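Alpha-galactosidase 1 (Saccharomyces cerevisiae, PDB 3LRK) hydrolyses terminal, non-reducing alpha-D-galactose residues from alpha-D-galactosides, including galactose oligosaccharides, galactomannans and galactolipids, as a secreted homotetrameric enzyme of glycoside hydrolase family 27. Local coordinates at residues Thr29-Trp34 / Val143-Tyr148; Leu48-Ala53 / Ala100-Asn105; Tyr66-Leu71 / Pro180-Leu185. The protein carries 1 engineered substitution. All coordinates share one frame; numbering follows the deposited sequence.

Contact 1: Thr29-Trp34 / Val143-Tyr148; sequences TPQMGW and VDYLKY
The carboxamide of Gln31 and the phenol ring of Tyr145 meet with their planes turned 64° apart. Gln31 CG comes in at the ring edge, close to the ring plane, and rests 3.7 Å from Tyr145 CE2. The rings of Tyr68 and Phe182 also meet the Tyr145 ring, with Phe182 almost parallel to it and Tyr68 strongly inclined. The polar link is a single hydrogen bond: Gln31 NE2 gives a proton to Tyr145 OH over 2.9 Å, with an N-H...O angle of 160°. The phenol oxygen lies nearly in the amide plane, so the donor is well aimed. That aim depends on a folded glutamine. Its CG sits between the backbone N and the carbonyl carbon (chi1 70°), and a second bend at chi2 turns NE2 toward the tyrosine hydroxyl instead of letting the chain run straight past it. NE2 also bonds Ser203 OG, which helps to fix the rotation of the amide, and both touching residues are buried. The two backbones stay well apart, 9.9 Å between the CA atoms of Gln31 and Tyr145, because this contact crosses the interior of the TIM barrel. Gln31 immediately precedes strand 32-35 and Tyr145 opens strand 145-149; strands 68-70 and 109-115 separate these two in the sheet, while Ile291 of strand 290-292 touches both side chains.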
loop_
_atom_site.group_PDB
_atom_site.type_symbol
_atom_site.label_atom_id
_atom_site.label_comp_id
_atom_site.label_asym_id
_atom_site.label_seq_id
_atom_site.Cartn_x
_atom_site.Cartn_y
_atom_site.Cartn_z
ATOM N N THR A 29 19.382 27.555 -7.657
ATOM C CA THR A 29 18.671 27.798 -6.404
ATOM C C THR A 29 17.173 27.675 -6.758
ATOM O O THR A 29 16.827 27.689 -7.941
ATOM C CB THR A 29 18.914 29.216 -5.883
ATOM O OG1 THR A 29 18.496 30.160 -6.886
ATOM C CG2 THR A 29 20.411 29.438 -5.513
ATOM N N PRO A 30 16.289 27.548 -5.748
ATOM C CA PRO A 30 14.862 27.430 -6.049
ATOM C C PRO A 30 14.349 28.681 -6.764
ATOM O O PRO A 30 14.891 29.767 -6.555
ATOM C CB PRO A 30 14.230 27.281 -4.663
ATOM C CG PRO A 30 15.322 26.709 -3.820
ATOM C CD PRO A 30 16.536 27.451 -4.300
ATOM N N GLN A 31 13.347 28.521 -7.625
ATOM C CA GLN A 31 12.793 29.662 -8.367
ATOM C C GLN A 31 11.991 30.582 -7.461
ATOM O O GLN A 31 11.479 30.158 -6.432
ATOM C CB GLN A 31 11.963 29.212 -9.583
ATOM C CG GLN A 31 10.634 28.532 -9.268
ATOM C CD GLN A 31 10.756 27.027 -9.063
ATOM O OE1 GLN A 31 11.773 26.533 -8.549
ATOM N NE2 GLN A 31 9.714 26.288 -9.469
ATOM N N MET A 32 11.914 31.854 -7.845
ATOM C CA MET A 32 11.076 32.823 -7.155
ATOM C C MET A 32 10.267 33.576 -8.199
ATOM O O MET A 32 10.754 33.841 -9.298
ATOM C CB MET A 32 11.921 33.830 -6.356
ATOM C CG MET A 32 12.715 33.244 -5.198
ATOM S SD MET A 32 13.993 34.394 -4.593
ATOM C CE MET A 32 12.949 35.627 -3.808
ATOM N N GLY A 33 9.035 33.925 -7.846
ATOM C CA GLY A 33 8.182 34.651 -8.762
ATOM C C GLY A 33 6.764 34.818 -8.271
ATOM O O GLY A 33 6.530 34.974 -7.081
ATOM N N TRP A 34 5.824 34.766 -9.204
ATOM C CA TRP A 34 4.414 34.977 -8.920
ATOM C C TRP A 34 3.566 34.214 -9.939
ATOM O O TRP A 34 3.943 34.083 -11.107
ATOM C CB TRP A 34 4.106 36.482 -8.970
ATOM C CG TRP A 34 2.634 36.858 -8.920
ATOM C CD1 TRP A 34 1.880 37.073 -7.799
ATOM C CD2 TRP A 34 1.768 37.093 -10.036
ATOM N NE1 TRP A 34 0.592 37.410 -8.149
ATOM C CE2 TRP A 34 0.495 37.434 -9.514
ATOM C CE3 TRP A 34 1.938 37.047 -11.430
ATOM C CZ2 TRP A 34 -0.602 37.722 -10.335
ATOM C CZ3 TRP A 34 0.838 37.336 -12.248
ATOM C CH2 TRP A 34 -0.411 37.671 -11.692
ATOM N N VAL A 143 8.945 31.791 -24.082
ATOM C CA VAL A 143 8.653 31.385 -22.716
ATOM C C VAL A 143 9.929 30.857 -22.032
ATOM O O VAL A 143 10.746 30.221 -22.673
ATOM C CB VAL A 143 7.539 30.290 -22.750
ATOM C CG1 VAL A 143 7.346 29.617 -21.384
ATOM C CG2 VAL A 143 6.226 30.899 -23.250
ATOM N N ASP A 144 10.080 31.122 -20.734
ATOM C CA ASP A 144 11.294 30.747 -19.971
ATOM C C ASP A 144 11.079 29.681 -18.910
ATOM O O ASP A 144 12.045 29.239 -18.277
ATOM C CB ASP A 144 11.892 31.980 -19.287
ATOM C CG ASP A 144 12.057 33.146 -20.234
ATOM O OD1 ASP A 144 12.811 33.021 -21.230
ATOM O OD2 ASP A 144 11.402 34.176 -19.995
ATOM N N TYR A 145 9.818 29.281 -18.711
ATOM C CA TYR A 145 9.403 28.454 -17.576
ATOM C C TYR A 145 8.083 27.781 -17.934
ATOM O O TYR A 145 7.185 28.416 -18.495
ATOM C CB TYR A 145 9.237 29.369 -16.362
ATOM C CG TYR A 145 8.800 28.782 -15.023
ATOM C CD1 TYR A 145 7.491 28.332 -14.809
ATOM C CD2 TYR A 145 9.691 28.758 -13.945
ATOM C CE1 TYR A 145 7.091 27.849 -13.542
ATOM C CE2 TYR A 145 9.313 28.280 -12.706
ATOM C CZ TYR A 145 8.015 27.823 -12.503
ATOM O OH TYR A 145 7.654 27.350 -11.255
ATOM N N LEU A 146 7.961 26.497 -17.613
ATOM C CA LEU A 146 6.690 25.781 -17.826
ATOM C C LEU A 146 6.250 25.086 -16.556
ATOM O O LEU A 146 6.984 24.251 -16.013
ATOM C CB LEU A 146 6.806 24.759 -18.972
ATOM C CG LEU A 146 5.542 23.939 -19.317
ATOM C CD1 LEU A 146 4.406 24.824 -19.831
ATOM C CD2 LEU A 146 5.875 22.831 -20.330
ATOM N N LYS A 147 5.053 25.424 -16.083
ATOM C CA LYS A 147 4.409 24.658 -15.015
ATOM C C LYS A 147 3.547 23.571 -15.683
ATOM O O LYS A 147 2.709 23.871 -16.538
ATOM C CB LYS A 147 3.593 25.587 -14.109
ATOM C CG LYS A 147 2.651 24.865 -13.160
ATOM C CD LYS A 147 1.824 25.818 -12.330
ATOM C CE LYS A 147 0.766 25.042 -11.566
ATOM N NZ LYS A 147 0.063 25.874 -10.554
ATOM N N TYR A 148 3.757 22.306 -15.303
ATOM C CA TYR A 148 3.238 21.212 -16.118
ATOM C C TYR A 148 2.414 20.247 -15.268
ATOM O O TYR A 148 2.952 19.424 -14.536
ATOM C CB TYR A 148 4.385 20.529 -16.902
ATOM C CG TYR A 148 3.964 19.693 -18.094
ATOM C CD1 TYR A 148 3.108 20.209 -19.077
ATOM C CD2 TYR A 148 4.447 18.388 -18.255
ATOM C CE1 TYR A 148 2.733 19.443 -20.181
ATOM C CE2 TYR A 148 4.090 17.622 -19.347
ATOM C CZ TYR A 148 3.224 18.138 -20.302
ATOM O OH TYR A 148 2.855 17.367 -21.385
#

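Contact 2: Leu48-Ala53 / Ala100-Asn105; sequences LLLDTA and ADHLHN. With NA (sodium ion), chain K; NAG (2-acetamido-2-deoxy-beta-D-glucopyranose), chain D.
Leu50 and Ala53 face Leu103 and His102 across two neighbouring outer helices of the TIM barrel, 46-58 and 96-105, which follow the first and second strands. Their short segments run side by side in the same direction, 6° apart, with axes 10.6 Å from each other. The tight, buried part lies toward the sheet. There one methyl, Leu103 CD2, packs 3.6 Å from Ala53 CB and 4.0 Å from Leu50 CD2, and Ile69 of strand 68-70 touches both Leu103 and Ala53, so helices and sheet close on one another. The outer part, Leu50 against His102, is partly exposed although its atoms are just as close. Leu50 reaches His102 because its CG stands beside the backbone N (chi1 -58°) and the branch carries Leu50 CD1 obliquely onto the imidazole, 3.6 Å from His102 CD2. Replacing Leu50 by an alanine removes both methyls, which would probably open a gap beside Leu103 CD2 and leave the His102 ring without its apolar neighbour. That ring has other work to do: His102 NE2 binds a sodium ion at 2.3 Å, a site that His98 shares. Sugar covers it as well. The N-acetylglucosamine joined through its C1 to Asn105 ND2 folds its acetyl group back, placing methyl C8 over the centre of one His102 face, 3.6 Å from His102 CE1.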
loop_
_atom_site.group_PDB
_atom_site.type_symbol
_atom_site.label_atom_id
_atom_site.label_comp_id
_atom_site.label_asym_id
_atom_site.label_seq_id
_atom_site.Cartn_x
_atom_site.Cartn_y
_atom_site.Cartn_z
ATOM N N LEU A 48 -3.563 42.218 -17.180
ATOM C CA LEU A 48 -3.362 41.697 -15.817
ATOM C C LEU A 48 -1.900 41.391 -15.571
ATOM O O LEU A 48 -1.326 41.786 -14.552
ATOM C CB LEU A 48 -4.176 40.403 -15.568
ATOM C CG LEU A 48 -3.617 39.472 -14.459
ATOM C CD1 LEU A 48 -3.917 39.994 -13.045
ATOM C CD2 LEU A 48 -4.061 38.014 -14.593
ATOM N N LEU A 49 -1.309 40.666 -16.513
ATOM C CA LEU A 49 0.036 40.162 -16.363
ATOM C C LEU A 49 1.036 41.308 -16.283
ATOM O O LEU A 49 1.926 41.306 -15.432
ATOM C CB LEU A 49 0.357 39.247 -17.542
ATOM C CG LEU A 49 0.732 37.787 -17.280
ATOM C CD1 LEU A 49 -0.047 37.154 -16.126
ATOM C CD2 LEU A 49 0.521 37.016 -18.564
ATOM N N LEU A 50 0.879 42.295 -17.162
ATOM C CA LEU A 50 1.816 43.419 -17.223
ATOM C C LEU A 50 1.633 44.418 -16.073
ATOM O O LEU A 50 2.618 44.943 -15.560
ATOM C CB LEU A 50 1.757 44.108 -18.593
ATOM C CG LEU A 50 2.059 43.194 -19.797
ATOM C CD1 LEU A 50 2.079 43.976 -21.099
ATOM C CD2 LEU A 50 3.356 42.387 -19.630
ATOM N N ASP A 51 0.380 44.681 -15.684
ATOM C CA ASP A 51 0.076 45.483 -14.476
ATOM C C ASP A 51 0.675 44.878 -13.211
ATOM O O ASP A 51 1.260 45.586 -12.393
ATOM C CB ASP A 51 -1.431 45.634 -14.269
ATOM C CG ASP A 51 -2.074 46.591 -15.257
ATOM O OD1 ASP A 51 -1.357 47.219 -16.068
ATOM O OD2 ASP A 51 -3.324 46.696 -15.219
ATOM N N THR A 52 0.525 43.563 -13.056
ATOM C CA THR A 52 1.115 42.843 -11.923
ATOM C C THR A 52 2.636 42.921 -11.954
ATOM O O THR A 52 3.264 43.209 -10.942
ATOM C CB THR A 52 0.690 41.361 -11.910
ATOM O OG1 THR A 52 -0.679 41.266 -11.511
ATOM C CG2 THR A 52 1.544 40.554 -10.933
ATOM N N ALA A 53 3.213 42.656 -13.123
ATOM C CA ALA A 53 4.649 42.685 -13.295
ATOM C C ALA A 53 5.204 44.074 -12.977
ATOM O O ALA A 53 6.232 44.182 -12.320
ATOM C CB ALA A 53 5.025 42.264 -14.709
ATOM N N ALA A 100 5.833 38.065 -23.437
ATOM C CA ALA A 100 7.227 37.719 -23.110
ATOM C C ALA A 100 8.190 38.896 -23.323
ATOM O O ALA A 100 9.080 39.128 -22.510
ATOM C CB ALA A 100 7.678 36.526 -23.946
ATOM N N ASP A 101 8.011 39.610 -24.432
ATOM C CA ASP A 101 8.898 40.726 -24.827
ATOM C C ASP A 101 8.816 41.883 -23.843
ATOM O O ASP A 101 9.848 42.434 -23.429
ATOM C CB ASP A 101 8.544 41.213 -26.237
ATOM C CG ASP A 101 8.821 40.172 -27.309
ATOM O OD1 ASP A 101 9.607 39.233 -27.068
ATOM O OD2 ASP A 101 8.239 40.292 -28.401
ATOM N N HIS A 102 7.587 42.251 -23.474
ATOM C CA HIS A 102 7.341 43.239 -22.410
ATOM C C HIS A 102 7.960 42.823 -21.082
ATOM O O HIS A 102 8.591 43.636 -20.393
ATOM C CB HIS A 102 5.837 43.439 -22.213
ATOM C CG HIS A 102 5.238 44.467 -23.110
ATOM N ND1 HIS A 102 5.690 45.768 -23.148
ATOM C CD2 HIS A 102 4.206 44.401 -23.983
ATOM C CE1 HIS A 102 4.970 46.458 -24.012
ATOM N NE2 HIS A 102 4.060 45.654 -24.527
ATOM N N LEU A 103 7.781 41.551 -20.716
ATOM C CA LEU A 103 8.384 41.027 -19.492
ATOM C C LEU A 103 9.912 41.089 -19.534
ATOM O O LEU A 103 10.536 41.602 -18.604
ATOM C CB LEU A 103 7.871 39.608 -19.166
ATOM C CG LEU A 103 6.372 39.540 -18.811
ATOM C CD1 LEU A 103 5.869 38.095 -18.690
ATOM C CD2 LEU A 103 6.069 40.310 -17.531
ATOM N N HIS A 104 10.505 40.592 -20.620
ATOM C CA HIS A 104 11.959 40.583 -20.774
ATOM C C HIS A 104 12.545 42.000 -20.781
ATOM O O HIS A 104 13.630 42.231 -20.246
ATOM C CB HIS A 104 12.365 39.827 -22.048
ATOM C CG HIS A 104 12.018 38.366 -22.013
ATOM N ND1 HIS A 104 11.787 37.625 -23.153
ATOM C CD2 HIS A 104 11.840 37.518 -20.971
ATOM C CE1 HIS A 104 11.500 36.379 -22.817
ATOM N NE2 HIS A 104 11.528 36.288 -21.498
ATOM N N ASN A 105 11.815 42.938 -21.373
ATOM C CA ASN A 105 12.234 44.345 -21.394
ATOM C C ASN A 105 12.219 45.020 -20.022
ATOM O O ASN A 105 12.807 46.091 -19.853
ATOM C CB ASN A 105 11.422 45.147 -22.414
ATOM C CG ASN A 105 11.831 44.848 -23.858
ATOM O OD1 ASN A 105 12.585 43.904 -24.123
ATOM N ND2 ASN A 105 11.307 45.647 -24.797
HETATM NA NA NA K . 2.671 45.982 -26.323
HETATM C C1 NAG D . 11.909 45.509 -26.107
HETATM C C2 NAG D . 10.910 46.067 -27.116
HETATM C C3 NAG D . 11.475 45.957 -28.534
HETATM C C4 NAG D . 12.872 46.581 -28.632
HETATM C C5 NAG D . 13.762 46.127 -27.476
HETATM C C6 NAG D . 15.038 46.962 -27.401
HETATM C C7 NAG D . 8.623 45.836 -26.245
HETATM C C8 NAG D . 7.306 45.135 -26.392
HETATM N N2 NAG D . 9.621 45.398 -27.020
HETATM O O3 NAG D . 10.604 46.581 -29.450
HETATM O O4 NAG D . 13.474 46.231 -29.868
HETATM O O5 NAG D . 13.109 46.251 -26.222
HETATM O O6 NAG D . 15.980 46.185 -26.695
HETATM O O7 NAG D . 8.749 46.758 -25.437
#

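Contact 3: Tyr66-Leu71 / Pro180-Leu185; sequences YKYIIL and PVFYSL. Engineered in segment 180-185: Val181 (natural residue Ile).
Tyr68 and Phe182 reach toward each other across the inside of the TIM barrel, from strands 68-70 and 182-185, and their side chains cross at about a right angle. The rings form an oblique pair, neither stacked nor edge-to-face: centroids are 5.5 Å apart and the planes are inclined at 59°. Contact is made by the far end of the tyrosine against the near part of the phenylalanine. Tyr68 OH lies 3.8 Å from Phe182 CB, so the hydroxyl meets the root of the other side chain as well as its ring. Both CB atoms point toward the opposing segment, and the first torsions do the rest. In Tyr68 CG stands beside the backbone N (chi1 -75°), whereas in Phe182 it is anti to the backbone N (chi1 -168°), and this difference swings the tyrosine hydroxyl against CB and CD2 of Phe182. No hydrogen bond joins the segments; this is van der Waals contact between aromatic groups. The Tyr145 ring, from the strand beside 182-185, completes a cluster of three aromatic side chains toward the N-terminal end of the barrel. Phe182 is buried there and also touches Gln31 and Ser203, while Tyr68 remains partly exposed. Just before Phe182, the engineered Val181 points away from 66-71, in keeping with the alternation of an extended chain. With the CA atoms of Tyr68 and Phe182 9.9 Å apart, the side chains alone bridge the span, and their closest atoms are Tyr68 OH and Phe182 CD2, at 3.6 Å.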
loop_
_atom_site.group_PDB
_atom_site.type_symbol
_atom_site.label_atom_id
_atom_site.label_comp_id
_atom_site.label_asym_id
_atom_site.label_seq_id
_atom_site.Cartn_x
_atom_site.Cartn_y
_atom_site.Cartn_z
ATOM N N TYR A 66 12.225 37.711 -7.145
ATOM C CA TYR A 66 10.895 37.286 -7.629
ATOM C C TYR A 66 10.713 37.651 -9.104
ATOM O O TYR A 66 10.035 38.632 -9.451
ATOM C CB TYR A 66 9.768 37.902 -6.798
ATOM C CG TYR A 66 9.719 37.505 -5.333
ATOM C CD1 TYR A 66 9.095 36.317 -4.918
ATOM C CD2 TYR A 66 10.265 38.334 -4.350
ATOM C CE1 TYR A 66 9.028 35.969 -3.544
ATOM C CE2 TYR A 66 10.208 37.991 -2.989
ATOM C CZ TYR A 66 9.590 36.816 -2.595
ATOM O OH TYR A 66 9.531 36.508 -1.249
ATOM N N LYS A 67 11.313 36.845 -9.971
ATOM C CA LYS A 67 11.497 37.230 -11.375
ATOM C C LYS A 67 10.675 36.463 -12.401
ATOM O O LYS A 67 10.538 36.914 -13.538
ATOM C CB LYS A 67 12.987 37.201 -11.740
ATOM C CG LYS A 67 13.713 38.457 -11.245
ATOM C CD LYS A 67 15.189 38.455 -11.580
ATOM C CE LYS A 67 15.828 39.754 -11.134
ATOM N NZ LYS A 67 17.250 39.843 -11.613
ATOM N N TYR A 68 10.146 35.308 -12.004
ATOM C CA TYR A 68 9.265 34.537 -12.881
ATOM C C TYR A 68 7.819 35.010 -12.734
ATOM O O TYR A 68 7.231 34.914 -11.652
ATOM C CB TYR A 68 9.373 33.030 -12.592
ATOM C CG TYR A 68 10.638 32.397 -13.111
ATOM C CD1 TYR A 68 10.799 32.131 -14.470
ATOM C CD2 TYR A 68 11.672 32.049 -12.244
ATOM C CE1 TYR A 68 11.971 31.541 -14.955
ATOM C CE2 TYR A 68 12.846 31.462 -12.716
ATOM C CZ TYR A 68 12.985 31.208 -14.068
ATOM O OH TYR A 68 14.138 30.633 -14.534
ATOM N N ILE A 69 7.284 35.570 -13.816
ATOM C CA ILE A 69 5.864 35.921 -13.926
ATOM C C ILE A 69 5.168 34.753 -14.613
ATOM O O ILE A 69 5.304 34.552 -15.841
ATOM C CB ILE A 69 5.653 37.243 -14.735
ATOM C CG1 ILE A 69 6.413 38.412 -14.081
ATOM C CG2 ILE A 69 4.152 37.556 -14.899
ATOM C CD1 ILE A 69 6.013 38.699 -12.604
ATOM N N ILE A 70 4.452 33.965 -13.816
ATOM C CA ILE A 70 3.908 32.697 -14.298
ATOM C C ILE A 70 2.409 32.783 -14.561
ATOM O O ILE A 70 1.603 32.870 -13.635
ATOM C CB ILE A 70 4.201 31.518 -13.331
ATOM C CG1 ILE A 70 5.692 31.447 -12.977
ATOM C CG2 ILE A 70 3.720 30.192 -13.945
ATOM C CD1 ILE A 70 5.969 30.757 -11.625
ATOM N N LEU A 71 2.066 32.762 -15.842
ATOM C CA LEU A 71 0.690 32.715 -16.306
ATOM C C LEU A 71 0.222 31.271 -16.168
ATOM O O LEU A 71 0.861 30.356 -16.701
ATOM C CB LEU A 71 0.605 33.157 -17.767
ATOM C CG LEU A 71 -0.749 33.038 -18.493
ATOM C CD1 LEU A 71 -1.781 34.006 -17.935
ATOM C CD2 LEU A 71 -0.574 33.225 -19.982
ATOM N N PRO A 180 16.304 27.417 -23.492
ATOM C CA PRO A 180 16.282 27.045 -22.079
ATOM C C PRO A 180 14.929 27.356 -21.454
ATOM O O PRO A 180 14.410 28.475 -21.572
ATOM C CB PRO A 180 17.384 27.919 -21.455
ATOM C CG PRO A 180 18.270 28.283 -22.601
ATOM C CD PRO A 180 17.335 28.437 -23.765
ATOM N N VAL A 181 14.352 26.338 -20.835
ATOM C CA VAL A 181 13.077 26.474 -20.132
ATOM C C VAL A 181 13.221 25.804 -18.771
ATOM O O VAL A 181 13.594 24.621 -18.675
ATOM C CB VAL A 181 11.888 25.878 -20.967
ATOM C CG1 VAL A 181 10.555 25.951 -20.200
ATOM C CG2 VAL A 181 11.769 26.566 -22.333
ATOM N N PHE A 182 12.968 26.578 -17.718
ATOM C CA PHE A 182 12.863 26.054 -16.369
ATOM C C PHE A 182 11.622 25.153 -16.324
ATOM O O PHE A 182 10.506 25.619 -16.568
ATOM C CB PHE A 182 12.679 27.217 -15.386
ATOM C CG PHE A 182 12.849 26.830 -13.929
ATOM C CD1 PHE A 182 11.896 26.049 -13.273
ATOM C CD2 PHE A 182 13.966 27.264 -13.218
ATOM C CE1 PHE A 182 12.053 25.710 -11.949
ATOM C CE2 PHE A 182 14.128 26.935 -11.887
ATOM C CZ PHE A 182 13.176 26.150 -11.252
ATOM N N TYR A 183 11.819 23.869 -16.013
ATOM C CA TYR A 183 10.718 22.894 -16.099
ATOM C C TYR A 183 10.200 22.513 -14.705
ATOM O O TYR A 183 10.896 21.854 -13.917
ATOM C CB TYR A 183 11.182 21.677 -16.919
ATOM C CG TYR A 183 10.145 20.596 -17.221
ATOM C CD1 TYR A 183 8.822 20.907 -17.574
ATOM C CD2 TYR A 183 10.525 19.252 -17.198
ATOM C CE1 TYR A 183 7.883 19.873 -17.868
ATOM C CE2 TYR A 183 9.625 18.235 -17.491
ATOM C CZ TYR A 183 8.321 18.536 -17.828
ATOM O OH TYR A 183 7.475 17.481 -18.093
ATOM N N SER A 184 8.980 22.966 -14.413
ATOM C CA SER A 184 8.332 22.809 -13.118
ATOM C C SER A 184 7.241 21.747 -13.208
ATOM O O SER A 184 6.245 21.928 -13.895
ATOM C CB SER A 184 7.741 24.161 -12.676
ATOM O OG SER A 184 6.774 24.039 -11.644
ATOM N N LEU A 185 7.451 20.622 -12.529
ATOM C CA LEU A 185 6.463 19.538 -12.498
ATOM C C LEU A 185 5.318 19.840 -11.544
ATOM O O LEU A 185 5.524 20.389 -10.465
ATOM C CB LEU A 185 7.143 18.225 -12.079
ATOM C CG LEU A 185 7.694 17.259 -13.139
ATOM C CD1 LEU A 185 8.276 17.920 -14.379
ATOM C CD2 LEU A 185 8.652 16.223 -12.547
#

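Overall arrangement
All three contacts belong to the TIM-barrel domain. Contacts 1 and 3 have centres only about 2 Å apart and lie in the barrel interior, joining strands 32-35 with 145-149 and 68-70 with 182-185; their segments alternate along the chain. Contact 2 lies outside the sheet, its centre about 15 Å from that of contact 1 and 14 Å from that of contact 3, and both its segments fall between 29-34 and 143-148 in sequence. Trp34 and Ile69, from strands 32-35 and 68-70, pack against its helices, so the same strands serve both layers. Tyr145, the substrate-binding Lys147 and the nucleophile Asp149 all lie on strand 145-149.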